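Local coordinates for transcription anti-terminator antagonist UpxZ (Bacteroides uniformis ATCC 8492, PDB 4EPZ), which probably antagonises transcription anti-termination and so takes part in regulating capsular polysaccharide synthesis, at residues S7-L12 and G60-A65; R36-V41 and N71-D76; A65-Y70 and V86-I91. One frame throughout, in Å; residues are numbered along the deposited sequence. Where two conformers were deposited one is given.

Interaction 1: residues S7-L12 and G60-A65; sequences SRALEL and GNLCLA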
ATOM      1  N   SER A   7      -8.930  13.966  -0.103  1.00 22.89           N
ATOM      2  CA  SER A   7      -8.021  14.633   0.831  1.00 24.04           C
ATOM      3  C   SER A   7      -7.684  13.691   1.977  1.00 26.12           C
ATOM      4  O   SER A   7      -6.519  13.569   2.333  1.00 25.51           O
ATOM      5  CB  SER A   7      -8.627  15.920   1.379  1.00 27.83           C
ATOM      6  OG  SER A   7      -8.527  16.923   0.383  1.00 35.23           O
ATOM      7  N   ARG A   8      -8.712  13.027   2.528  1.00 23.59           N
ATOM      8  CA  ARG A   8      -8.579  12.062   3.618  0.65 23.54           C
ATOM      9  C   ARG A   8      -7.671  10.896   3.183  1.00 24.77           C
ATOM     10  O   ARG A   8      -6.802  10.463   3.929  1.00 24.99           O
ATOM     11  CB  ARG A   8      -9.975  11.552   4.031  0.65 23.49           C
ATOM     12  CG  ARG A   8     -10.826  12.569   4.806  0.65 29.02           C
ATOM     13  CD  ARG A   8     -12.279  12.108   4.953  0.65 29.26           C
ATOM     14  NE  ARG A   8     -12.386  10.906   5.793  0.65 36.06           N
ATOM     15  CZ  ARG A   8     -13.441  10.097   5.840  0.65 44.91           C
ATOM     16  NH1 ARG A   8     -14.516  10.351   5.105  0.65 29.99           N
ATOM     17  NH2 ARG A   8     -13.421   9.016   6.605  0.65 38.56           N
ATOM     18  N   ALA A   9      -7.888  10.379   1.969  1.00 21.06           N
ATOM     19  CA  ALA A   9      -7.071   9.257   1.464  1.00 20.60           C
ATOM     20  C   ALA A   9      -5.613   9.667   1.275  1.00 21.53           C
ATOM     21  O   ALA A   9      -4.704   8.905   1.632  1.00 21.46           O
ATOM     22  CB  ALA A   9      -7.634   8.734   0.135  1.00 20.70           C
ATOM     23  N   LEU A  10      -5.380  10.859   0.699  1.00 19.10           N
ATOM     24  CA  LEU A  10      -4.005  11.297   0.497  1.00 19.89           C
ATOM     25  C   LEU A  10      -3.324  11.530   1.838  1.00 22.51           C
ATOM     26  O   LEU A  10      -2.139  11.226   1.954  1.00 21.73           O
ATOM     27  CB  LEU A  10      -3.924  12.539  -0.402  1.00 21.53           C
ATOM     28  CG  LEU A  10      -4.522  12.358  -1.824  1.00 24.79           C
ATOM     29  CD1 LEU A  10      -4.598  13.696  -2.547  1.00 25.24           C
ATOM     30  CD2 LEU A  10      -3.757  11.283  -2.648  1.00 30.31           C
ATOM     31  N   GLU A  11      -4.079  12.042   2.853  1.00 21.47           N
ATOM     32  CA  GLU A  11      -3.552  12.277   4.207  1.00 24.44           C
ATOM     33  C   GLU A  11      -3.137  10.948   4.823  1.00 24.69           C
ATOM     34  O   GLU A  11      -2.036  10.843   5.348  1.00 24.66           O
ATOM     35  CB  GLU A  11      -4.597  12.954   5.094  1.00 27.13           C
ATOM     36  CG  GLU A  11      -4.661  14.463   4.986  1.00 39.85           C
ATOM     37  CD  GLU A  11      -5.842  15.123   5.682  1.00 59.35           C
ATOM     38  OE1 GLU A  11      -6.503  14.470   6.524  1.00 41.35           O
ATOM     39  OE2 GLU A  11      -6.102  16.312   5.385  1.00 50.77           O
ATOM     40  N   LEU A  12      -4.002   9.921   4.700  1.00 21.70           N
ATOM     41  CA  LEU A  12      -3.726   8.582   5.198  1.00 21.13           C
ATOM     42  C   LEU A  12      -2.517   7.978   4.474  1.00 23.28           C
ATOM     43  O   LEU A  12      -1.684   7.381   5.132  1.00 20.78           O
ATOM     44  CB  LEU A  12      -4.944   7.652   5.057  1.00 20.17           C
ATOM     45  CG  LEU A  12      -4.774   6.247   5.659  1.00 21.89           C
ATOM     46  CD1 LEU A  12      -4.278   6.295   7.151  1.00 23.79           C
ATOM     47  CD2 LEU A  12      -6.081   5.449   5.569  1.00 23.66           C
ATOM     48  N   GLY A  60      -8.858   3.995  -6.592  1.00 17.56           N
ATOM     49  CA  GLY A  60      -7.457   3.598  -6.469  1.00 17.33           C
ATOM     50  C   GLY A  60      -6.781   4.254  -5.271  1.00 19.26           C
ATOM     51  O   GLY A  60      -6.064   3.598  -4.511  1.00 17.42           O
ATOM     52  N   ASN A  61      -6.973   5.573  -5.102  1.00 16.28           N
ATOM     53  CA  ASN A  61      -6.336   6.303  -3.998  1.00 15.35           C
ATOM     54  C   ASN A  61      -6.892   5.842  -2.651  1.00 18.47           C
ATOM     55  O   ASN A  61      -6.127   5.731  -1.690  1.00 18.58           O
ATOM     56  CB  ASN A  61      -6.547   7.803  -4.173  1.00 16.69           C
ATOM     57  CG  ASN A  61      -5.513   8.342  -5.117  1.00 22.36           C
ATOM     58  OD1 ASN A  61      -4.334   8.411  -4.768  1.00 20.93           O
ATOM     59  ND2 ASN A  61      -5.910   8.675  -6.341  1.00 19.54           N
ATOM     60  N   LEU A  62      -8.226   5.613  -2.582  1.00 17.82           N
ATOM     61  CA  LEU A  62      -8.848   5.101  -1.353  1.00 20.05           C
ATOM     62  C   LEU A  62      -8.261   3.730  -0.989  1.00 20.26           C
ATOM     63  O   LEU A  62      -7.860   3.500   0.164  1.00 19.21           O
ATOM     64  CB  LEU A  62     -10.362   4.974  -1.567  1.00 22.51           C
ATOM     65  CG  LEU A  62     -11.233   6.209  -1.371  1.00 31.21           C
ATOM     66  CD1 LEU A  62     -12.679   5.877  -1.792  1.00 32.44           C
ATOM     67  CD2 LEU A  62     -11.254   6.635   0.125  1.00 36.60           C
ATOM     68  N   CYS A  63      -8.221   2.808  -1.966  1.00 17.39           N
ATOM     69  CA  CYS A  63      -7.697   1.463  -1.740  1.00 17.84           C
ATOM     70  C   CYS A  63      -6.253   1.496  -1.334  1.00 18.93           C
ATOM     71  O   CYS A  63      -5.853   0.745  -0.448  1.00 17.82           O
ATOM     72  CB  CYS A  63      -7.887   0.615  -2.980  1.00 19.00           C
ATOM     73  SG  CYS A  63      -9.600   0.149  -3.226  1.00 23.13           S
ATOM     74  N   LEU A  64      -5.443   2.321  -2.021  1.00 15.93           N
ATOM     75  CA  LEU A  64      -4.038   2.400  -1.658  1.00 15.52           C
ATOM     76  C   LEU A  64      -3.879   2.927  -0.232  1.00 19.00           C
ATOM     77  O   LEU A  64      -3.118   2.339   0.543  1.00 18.15           O
ATOM     78  CB  LEU A  64      -3.255   3.276  -2.635  1.00 15.21           C
ATOM     79  CG  LEU A  64      -1.752   3.406  -2.304  1.00 18.88           C
ATOM     80  CD1 LEU A  64      -1.051   2.039  -2.354  1.00 20.69           C
ATOM     81  CD2 LEU A  64      -1.074   4.414  -3.231  1.00 18.10           C
ATOM     82  N   ALA A  65      -4.623   3.998   0.128  1.00 17.68           N
ATOM     83  CA  ALA A  65      -4.556   4.528   1.498  1.00 17.68           C
ATOM     84  C   ALA A  65      -4.908   3.444   2.537  1.00 19.57           C
ATOM     85  O   ALA A  65      -4.232   3.334   3.557  1.00 17.94           O
ATOM     86  CB  ALA A  65      -5.499   5.721   1.657  1.00 19.58           C
TER
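A9 and A65 meet methyl to methyl where helix 5-20 packs on helix 56-72. With nothing larger than CB on either residue, the backbones come close: the axes of the two short segments pass 8.5 Å apart, running in roughly the same direction at 35° to one another. The two methyls, A9 CB and A65 CB, are 4.0 Å apart, yet A65 has a tighter neighbour, since its CB rests 3.3 Å from the carbonyl oxygen A9 O. A9 answers in kind. Its own CB settles against the backbone of the facing helix, 3.8 Å from N61 O, and the methyl CD2 of L62 swings back to within 4.2 Å of A9 CB although the CB of L62 points away.

One turn after A9, L12 also packs on A65. Its CG, anti to the backbone N (chi1 -175°), is brought near A65 O, and L12 CD2 approaches A65 O to 3.5 Å; the same leucine also touches R44 and S45 of helix 32-49. Beside this apolar core L10 and N61 meet, L10 CD2 lying 3.6 Å from N61 OD1. The amide nitrogen of N61 turns back into its own helix and bonds to E57 O, while N61 O accepts from the side chain of Q13.

The two segments share no hydrogen bond. Their cohesion comes from methyl groups set against methyls and carbonyl oxygens, and the small alanines on both sides are consistent with the close approach of the helices.

Interaction 2: residues R36-V41 and N71-D76; sequences RLNKEV and NATIYD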
ATOM      1  N   ARG A  36      -0.009   6.984  19.775  1.00 42.25           N
ATOM      2  CA  ARG A  36      -0.899   8.018  19.214  1.00 41.88           C
ATOM      3  C   ARG A  36      -0.907   7.963  17.663  1.00 42.74           C
ATOM      4  O   ARG A  36      -1.986   7.936  17.066  1.00 39.14           O
ATOM      5  CB  ARG A  36      -0.454   9.411  19.707  1.00 45.58           C
ATOM      6  CG  ARG A  36      -1.529  10.503  19.705  1.00 59.29           C
ATOM      7  CD  ARG A  36      -1.369  11.541  18.593  1.00 70.11           C
ATOM      8  NE  ARG A  36       0.010  12.006  18.415  1.00 78.14           N
ATOM      9  CZ  ARG A  36       0.645  12.036  17.246  1.00 91.48           C
ATOM     10  NH1 ARG A  36       0.029  11.646  16.136  1.00 73.49           N
ATOM     11  NH2 ARG A  36       1.899  12.462  17.178  1.00 80.97           N
ATOM     12  N   LEU A  37       0.296   7.927  17.034  1.00 39.46           N
ATOM     13  CA  LEU A  37       0.489   7.841  15.593  1.00 39.69           C
ATOM     14  C   LEU A  37      -0.028   6.502  15.037  1.00 36.89           C
ATOM     15  O   LEU A  37      -0.673   6.489  13.982  1.00 33.79           O
ATOM     16  CB  LEU A  37       1.965   8.030  15.220  1.00 41.42           C
ATOM     17  CG  LEU A  37       2.263   8.214  13.713  1.00 47.89           C
ATOM     18  CD1 LEU A  37       1.569   9.456  13.149  1.00 49.71           C
ATOM     19  CD2 LEU A  37       3.760   8.337  13.459  1.00 53.90           C
ATOM     20  N   ASN A  38       0.268   5.383  15.732  1.00 32.26           N
ATOM     21  CA  ASN A  38      -0.232   4.086  15.288  1.00 30.00           C
ATOM     22  C   ASN A  38      -1.736   4.048  15.400  1.00 32.27           C
ATOM     23  O   ASN A  38      -2.384   3.467  14.525  1.00 29.85           O
ATOM     24  CB  ASN A  38       0.375   2.934  16.085  1.00 29.11           C
ATOM     25  CG  ASN A  38       1.671   2.499  15.511  1.00 38.41           C
ATOM     26  OD1 ASN A  38       1.720   1.696  14.582  1.00 28.40           O
ATOM     27  ND2 ASN A  38       2.745   3.061  16.023  1.00 35.43           N
ATOM     28  N   LYS A  39      -2.289   4.686  16.469  1.00 29.17           N
ATOM     29  CA  LYS A  39      -3.728   4.738  16.728  0.50 29.27           C
ATOM     30  C   LYS A  39      -4.410   5.602  15.675  1.00 31.19           C
ATOM     31  O   LYS A  39      -5.457   5.229  15.166  1.00 30.59           O
ATOM     32  CB  LYS A  39      -4.019   5.268  18.157  0.50 33.36           C
ATOM     33  CG  LYS A  39      -5.503   5.359  18.551  0.50 48.42           C
ATOM     34  CD  LYS A  39      -6.235   4.013  18.550  0.50 55.02           C
ATOM     35  CE  LYS A  39      -7.605   4.096  19.184  0.50 69.91           C
ATOM     36  NZ  LYS A  39      -7.537   4.191  20.668  0.50 81.25           N
ATOM     37  N   GLU A  40      -3.826   6.760  15.375  1.00 28.21           N
ATOM     38  CA  GLU A  40      -4.408   7.672  14.395  1.00 28.92           C
ATOM     39  C   GLU A  40      -4.472   7.027  13.007  1.00 27.75           C
ATOM     40  O   GLU A  40      -5.473   7.198  12.305  1.00 26.64           O
ATOM     41  CB  GLU A  40      -3.652   8.978  14.311  1.00 31.76           C
ATOM     42  CG  GLU A  40      -4.461   9.990  13.515  1.00 42.56           C
ATOM     43  CD  GLU A  40      -3.928  11.399  13.425  1.00 58.05           C
ATOM     44  OE1 GLU A  40      -3.037  11.766  14.228  1.00 52.13           O
ATOM     45  OE2 GLU A  40      -4.395  12.131  12.523  1.00 43.78           O
ATOM     46  N   VAL A  41      -3.410   6.298  12.608  1.00 24.20           N
ATOM     47  CA  VAL A  41      -3.422   5.599  11.307  1.00 22.06           C
ATOM     48  C   VAL A  41      -4.549   4.536  11.319  1.00 25.11           C
ATOM     49  O   VAL A  41      -5.307   4.453  10.352  1.00 23.03           O
ATOM     50  CB  VAL A  41      -2.040   5.011  10.910  1.00 24.55           C
ATOM     51  CG1 VAL A  41      -2.151   4.049   9.724  1.00 23.16           C
ATOM     52  CG2 VAL A  41      -1.039   6.131  10.594  1.00 24.95           C
ATOM     53  N   ASN A  71      -1.448  -1.814   6.821  1.00 21.51           N
ATOM     54  CA  ASN A  71      -0.126  -2.427   6.927  1.00 21.79           C
ATOM     55  C   ASN A  71       0.772  -1.629   7.846  1.00 24.13           C
ATOM     56  O   ASN A  71       1.622  -2.223   8.497  1.00 26.68           O
ATOM     57  CB  ASN A  71       0.557  -2.577   5.572  1.00 21.51           C
ATOM     58  CG  ASN A  71       0.171  -3.885   4.935  1.00 30.26           C
ATOM     59  OD1 ASN A  71       0.588  -4.975   5.383  1.00 29.85           O
ATOM     60  ND2 ASN A  71      -0.779  -3.821   4.017  1.00 21.36           N
ATOM     61  N   ALA A  72       0.611  -0.296   7.884  1.00 21.04           N
ATOM     62  CA  ALA A  72       1.464   0.585   8.698  1.00 20.66           C
ATOM     63  C   ALA A  72       1.200   0.441  10.208  1.00 24.86           C
ATOM     64  O   ALA A  72       2.146   0.418  11.000  1.00 26.55           O
ATOM     65  CB  ALA A  72       1.263   2.037   8.298  1.00 20.94           C
ATOM     66  N   THR A  73      -0.071   0.423  10.606  1.00 21.12           N
ATOM     67  CA  THR A  73      -0.414   0.411  12.040  1.00 22.51           C
ATOM     68  C   THR A  73      -0.103  -0.939  12.692  1.00 25.57           C
ATOM     69  O   THR A  73      -0.397  -1.987  12.108  1.00 23.30           O
ATOM     70  CB  THR A  73      -1.881   0.843  12.289  1.00 26.97           C
ATOM     71  OG1 THR A  73      -2.073   0.941  13.714  1.00 26.27           O
ATOM     72  CG2 THR A  73      -2.924  -0.127  11.672  1.00 20.53           C
ATOM     73  N   ILE A  74       0.407  -0.899  13.953  1.00 24.55           N
ATOM     74  CA  ILE A  74       0.699  -2.115  14.732  1.00 25.51           C
ATOM     75  C   ILE A  74      -0.588  -2.733  15.254  1.00 29.06           C
ATOM     76  O   ILE A  74      -0.607  -3.910  15.631  1.00 28.23           O
ATOM     77  CB  ILE A  74       1.656  -1.827  15.928  1.00 30.70           C
ATOM     78  CG1 ILE A  74       1.075  -0.718  16.851  1.00 31.89           C
ATOM     79  CG2 ILE A  74       3.053  -1.506  15.419  1.00 34.21           C
ATOM     80  CD1 ILE A  74       1.632  -0.610  18.285  1.00 48.31           C
ATOM     81  N   TYR A  75      -1.640  -1.909  15.358  1.00 25.44           N
ATOM     82  CA  TYR A  75      -2.902  -2.350  15.953  1.00 25.41           C
ATOM     83  C   TYR A  75      -3.705  -3.226  15.000  1.00 29.24           C
ATOM     84  O   TYR A  75      -3.741  -2.991  13.790  1.00 27.23           O
ATOM     85  CB  TYR A  75      -3.694  -1.135  16.413  1.00 26.49           C
ATOM     86  CG  TYR A  75      -2.983  -0.391  17.525  1.00 27.26           C
ATOM     87  CD1 TYR A  75      -2.580  -1.051  18.690  1.00 29.15           C
ATOM     88  CD2 TYR A  75      -2.716   0.968  17.421  1.00 26.68           C
ATOM     89  CE1 TYR A  75      -1.897  -0.373  19.705  1.00 31.01           C
ATOM     90  CE2 TYR A  75      -2.073   1.661  18.447  1.00 27.91           C
ATOM     91  CZ  TYR A  75      -1.681   0.990  19.593  1.00 34.98           C
ATOM     92  OH  TYR A  75      -1.040   1.672  20.592  1.00 35.61           O
ATOM     93  N   ASP A  76      -4.308  -4.272  15.563  1.00 27.27           N
ATOM     94  CA  ASP A  76      -5.089  -5.282  14.831  1.00 27.01           C
ATOM     95  C   ASP A  76      -6.143  -5.758  15.777  1.00 35.28           C
ATOM     96  O   ASP A  76      -5.793  -6.360  16.794  1.00 36.74           O
ATOM     97  CB  ASP A  76      -4.189  -6.443  14.355  1.00 27.30           C
ATOM     98  CG  ASP A  76      -4.862  -7.543  13.505  1.00 32.40           C
ATOM     99  OD1 ASP A  76      -6.113  -7.568  13.433  1.00 31.15           O
ATOM    100  OD2 ASP A  76      -4.135  -8.378  12.936  1.00 41.35           O
TER
HETATM  101  O   HOH W   1       4.137   0.905  13.388  1.00 38.25           O
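N38 of helix 32-49 meets T73, I74 and Y75 where the chain leaves helix 56-72, and its contacts can be followed outward atom by atom. N38 CB lies 3.6 Å from CE2 of Y75, obliquely to the ring. The amide carbon comes next: N38 CG is 3.5 Å from I74 CG1, the two side chains crossing at about a right angle. At the tip OD1 takes the backbone N-H of I74, with I74 N 3.0 Å from N38 OD1, a fairly straight bond (152° at the hydrogen) whose donor is tilted 30° from the amide plane. A water gives a second hydrogen to N38 OD1 at 2.8 Å and its other one to A72 O, so it links the asparagine to the last helical residue. The remaining branch, ND2, turns back to F34 O in its own helix and helps fix the rotation of the amide.

The backbone of N38 is gripped too. T73, the first residue to leave helical geometry, holds OG1 anti to its backbone N (chi1 -174°) and donates to the carbonyl, OG1 lying 2.7 Å from N38 O and above the carbonyl plane. The same hydroxyl receives a weak bond from Y75 N. Beyond it the Y75 ring has K39 N at its edge and I74 CG1 over the centre of one face, 3.9 Å above the plane. V41 CG1 packs against T73 CB and A72 CB, 4.1 and 4.2 Å away.

N38 thus accepts three hydrogen bonds here, two at OD1 (I74 N and the water) and one at its backbone O, and these polar bonds tie the turn after helix 56-72 to helix 32-49 while I74, Y75 and V41 supply the apolar packing.

Interaction 3: residues A65-Y70 and V86-I91; sequences ALLMGY and VILDRI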
ATOM      1  N   ALA A  65      -4.623   3.998   0.128  1.00 17.68           N
ATOM      2  CA  ALA A  65      -4.556   4.528   1.498  1.00 17.68           C
ATOM      3  C   ALA A  65      -4.908   3.444   2.537  1.00 19.57           C
ATOM      4  O   ALA A  65      -4.232   3.334   3.557  1.00 17.94           O
ATOM      5  CB  ALA A  65      -5.499   5.721   1.657  1.00 19.58           C
ATOM      6  N   LEU A  66      -5.946   2.654   2.259  1.00 17.19           N
ATOM      7  CA  LEU A  66      -6.427   1.630   3.204  1.00 17.82           C
ATOM      8  C   LEU A  66      -5.436   0.515   3.361  1.00 19.54           C
ATOM      9  O   LEU A  66      -5.186   0.091   4.493  1.00 20.03           O
ATOM     10  CB  LEU A  66      -7.780   1.091   2.758  1.00 17.96           C
ATOM     11  CG  LEU A  66      -8.940   2.072   2.891  1.00 20.78           C
ATOM     12  CD1 LEU A  66     -10.175   1.533   2.149  1.00 21.74           C
ATOM     13  CD2 LEU A  66      -9.242   2.364   4.396  1.00 24.30           C
ATOM     14  N   LEU A  67      -4.841   0.044   2.246  1.00 19.91           N
ATOM     15  CA  LEU A  67      -3.860  -1.047   2.308  1.00 19.71           C
ATOM     16  C   LEU A  67      -2.612  -0.593   3.038  1.00 23.31           C
ATOM     17  O   LEU A  67      -2.060  -1.325   3.872  1.00 22.67           O
ATOM     18  CB  LEU A  67      -3.503  -1.539   0.889  1.00 19.91           C
ATOM     19  CG  LEU A  67      -3.090  -2.995   0.732  1.00 23.49           C
ATOM     20  CD1 LEU A  67      -3.993  -3.946   1.555  1.00 24.26           C
ATOM     21  CD2 LEU A  67      -3.078  -3.376  -0.769  1.00 22.16           C
HETATM   22  N   MSE A  68      -2.146   0.616   2.704  1.00 18.31           N
HETATM   23  CA  MSE A  68      -0.982   1.205   3.373  1.00 16.72           C
HETATM   24  C   MSE A  68      -1.251   1.420   4.881  1.00 21.46           C
HETATM   25  O   MSE A  68      -0.406   1.051   5.708  1.00 21.87           O
HETATM   26  CB  MSE A  68      -0.587   2.526   2.708  1.00 18.08           C
HETATM   27  CG  MSE A  68      -0.024   2.304   1.326  1.00 21.00           C
HETATM   28 SE   MSE A  68       0.627   3.961   0.579  0.75 23.74          SE
HETATM   29  CE  MSE A  68       2.094   4.308   1.813  1.00 21.47           C
ATOM     30  N   GLY A  69      -2.436   1.958   5.207  1.00 18.70           N
ATOM     31  CA  GLY A  69      -2.858   2.258   6.572  1.00 20.08           C
ATOM     32  C   GLY A  69      -2.881   1.021   7.443  1.00 21.75           C
ATOM     33  O   GLY A  69      -2.230   0.978   8.492  1.00 20.88           O
ATOM     34  N   TYR A  70      -3.605  -0.020   6.985  1.00 18.90           N
ATOM     35  CA  TYR A  70      -3.695  -1.267   7.754  1.00 18.43           C
ATOM     36  C   TYR A  70      -2.337  -2.011   7.809  1.00 24.12           C
ATOM     37  O   TYR A  70      -2.071  -2.709   8.791  1.00 24.06           O
ATOM     38  CB  TYR A  70      -4.809  -2.173   7.226  1.00 18.69           C
ATOM     39  CG  TYR A  70      -6.210  -1.698   7.576  1.00 20.73           C
ATOM     40  CD1 TYR A  70      -6.581  -1.463   8.898  1.00 22.05           C
ATOM     41  CD2 TYR A  70      -7.172  -1.516   6.587  1.00 20.54           C
ATOM     42  CE1 TYR A  70      -7.866  -1.005   9.225  1.00 22.01           C
ATOM     43  CE2 TYR A  70      -8.464  -1.076   6.903  1.00 21.71           C
ATOM     44  CZ  TYR A  70      -8.804  -0.828   8.221  1.00 24.96           C
ATOM     45  OH  TYR A  70     -10.070  -0.400   8.526  1.00 26.96           O
ATOM     46  N   VAL A  86     -10.952  -7.546   1.659  1.00 16.34           N
ATOM     47  CA  VAL A  86     -11.991  -6.711   1.019  1.00 16.55           C
ATOM     48  C   VAL A  86     -11.319  -5.646   0.108  1.00 18.09           C
ATOM     49  O   VAL A  86     -11.759  -5.409  -1.019  1.00 16.24           O
ATOM     50  CB  VAL A  86     -12.909  -6.057   2.098  1.00 19.60           C
ATOM     51  CG1 VAL A  86     -13.900  -5.063   1.460  1.00 18.25           C
ATOM     52  CG2 VAL A  86     -13.637  -7.137   2.920  1.00 19.75           C
ATOM     53  N   ILE A  87     -10.258  -4.995   0.601  1.00 14.71           N
ATOM     54  CA  ILE A  87      -9.539  -3.957  -0.132  1.00 14.91           C
ATOM     55  C   ILE A  87      -8.867  -4.538  -1.355  1.00 16.51           C
ATOM     56  O   ILE A  87      -8.961  -3.959  -2.464  1.00 16.32           O
ATOM     57  CB  ILE A  87      -8.521  -3.269   0.818  1.00 16.45           C
ATOM     58  CG1 ILE A  87      -9.275  -2.541   1.939  1.00 17.91           C
ATOM     59  CG2 ILE A  87      -7.673  -2.278   0.018  1.00 17.04           C
ATOM     60  CD1 ILE A  87      -8.371  -2.376   3.198  1.00 20.43           C
ATOM     61  N   LEU A  88      -8.191  -5.680  -1.194  1.00 14.98           N
ATOM     62  CA  LEU A  88      -7.566  -6.336  -2.335  1.00 15.52           C
ATOM     63  C   LEU A  88      -8.585  -6.653  -3.437  1.00 16.44           C
ATOM     64  O   LEU A  88      -8.311  -6.414  -4.621  1.00 16.56           O
ATOM     65  CB  LEU A  88      -6.865  -7.619  -1.898  1.00 16.42           C
ATOM     66  CG  LEU A  88      -5.590  -7.398  -1.131  1.00 20.59           C
ATOM     67  CD1 LEU A  88      -5.226  -8.667  -0.354  1.00 22.23           C
ATOM     68  CD2 LEU A  88      -4.420  -6.931  -2.045  1.00 24.59           C
ATOM     69  N   ASP A  89      -9.768  -7.123  -3.045  1.00 16.13           N
ATOM     70  CA  ASP A  89     -10.821  -7.438  -4.026  1.00 16.20           C
ATOM     71  C   ASP A  89     -11.244  -6.166  -4.774  1.00 20.63           C
ATOM     72  O   ASP A  89     -11.366  -6.177  -6.011  1.00 20.28           O
ATOM     73  CB  ASP A  89     -12.017  -8.079  -3.302  1.00 17.09           C
ATOM     74  CG  ASP A  89     -13.071  -8.552  -4.251  1.00 22.01           C
ATOM     75  OD1 ASP A  89     -12.794  -9.500  -5.012  1.00 21.82           O
ATOM     76  OD2 ASP A  89     -14.193  -8.010  -4.198  1.00 26.26           O
ATOM     77  N   ARG A  90     -11.365  -5.053  -4.045  1.00 16.62           N
ATOM     78  CA  ARG A  90     -11.690  -3.770  -4.689  1.00 16.32           C
ATOM     79  C   ARG A  90     -10.585  -3.354  -5.674  1.00 16.85           C
ATOM     80  O   ARG A  90     -10.883  -2.796  -6.748  1.00 17.77           O
ATOM     81  CB  ARG A  90     -11.910  -2.693  -3.623  1.00 16.81           C
ATOM     82  CG  ARG A  90     -13.233  -2.893  -2.852  1.00 18.24           C
ATOM     83  CD  ARG A  90     -13.240  -2.031  -1.593  1.00 22.06           C
ATOM     84  NE  ARG A  90     -13.083  -0.607  -1.901  1.00 24.03           N
ATOM     85  CZ  ARG A  90     -13.049   0.360  -0.989  1.00 33.33           C
ATOM     86  NH1 ARG A  90     -13.187   0.072   0.299  1.00 29.53           N
ATOM     87  NH2 ARG A  90     -12.890   1.620  -1.359  1.00 26.34           N
ATOM     88  N   ILE A  91      -9.301  -3.627  -5.322  1.00 14.51           N
ATOM     89  CA  ILE A  91      -8.191  -3.271  -6.219  1.00 14.75           C
ATOM     90  C   ILE A  91      -8.210  -4.149  -7.477  1.00 19.06           C
ATOM     91  O   ILE A  91      -8.042  -3.623  -8.579  1.00 18.25           O
ATOM     92  CB  ILE A  91      -6.854  -3.374  -5.458  1.00 16.68           C
ATOM     93  CG1 ILE A  91      -6.771  -2.284  -4.352  1.00 14.69           C
ATOM     94  CG2 ILE A  91      -5.679  -3.308  -6.420  1.00 16.23           C
ATOM     95  CD1 ILE A  91      -5.627  -2.571  -3.337  1.00 17.41           C
TER
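L66 and I87 open the contact, in the stretch where helix 56-72 lies against helix 80-92 with the short axes 10.1 Å apart. The methyl I87 CD1 comes within 3.5 Å of L66 CB, the two side chains crossing at a slant. Further out, L66 CD1 sits 3.8 Å from R90 NH1, so a leucine methyl lies beside the guanidinium, whose NE is engaged in a salt bridge with E59.

L67 follows and faces the neighbouring helix with both branches. Its CG is roughly anti to the backbone N (chi1 -151°). CD2 touches two side chains, with L67 CD2 3.7 Å from I91 CD1 and 4.0 Å from L88 CD2; L67 meets L88 at about a right angle. The other branch, L67 CD1, touches I87 CG2 more loosely. W110 of helix 102-115 also packs on L67, and L107 of that helix on I91, which carries the apolar layer on to a third helix.

One turn after L66, Y70 turns the edge of its ring to I87: Y70 CD2 is 3.7 Å from I87 CD1, near the ring plane. That methyl thus sits in the corner formed by L66 CB and the tyrosine edge, and I87 is the residue with the most surface covered here. The hydroxyl of Y70 is bonded to D46 of helix 32-49.

With the segments running against each other at 151°, and the two helices consecutive in the chain, this is the buried apolar seam of an alpha-alpha hairpin within an all-helical domain.

All three contacts draw on helix 56-72, in the order 1, 3, 2 along its length. Interactions 1 and 3 are closest, their centres 10 Å apart, and share A65, whose methyl serves interaction 1; two residues earlier C63 packs on the helix of interaction 3, C63 CB lying 3.4 Å from I91 CG1. Interaction 2, at the C-terminal end of helix 56-72, is centred about 15 Å from each of the others. It still touches both: V41 CG1 is 3.3 Å from G69 O, and L12 CD1 is 3.8 Å from V41 O. The side chains of L62 and R90 come within about 7 and 8 Å of a bound calcium ion, too far to coordinate it.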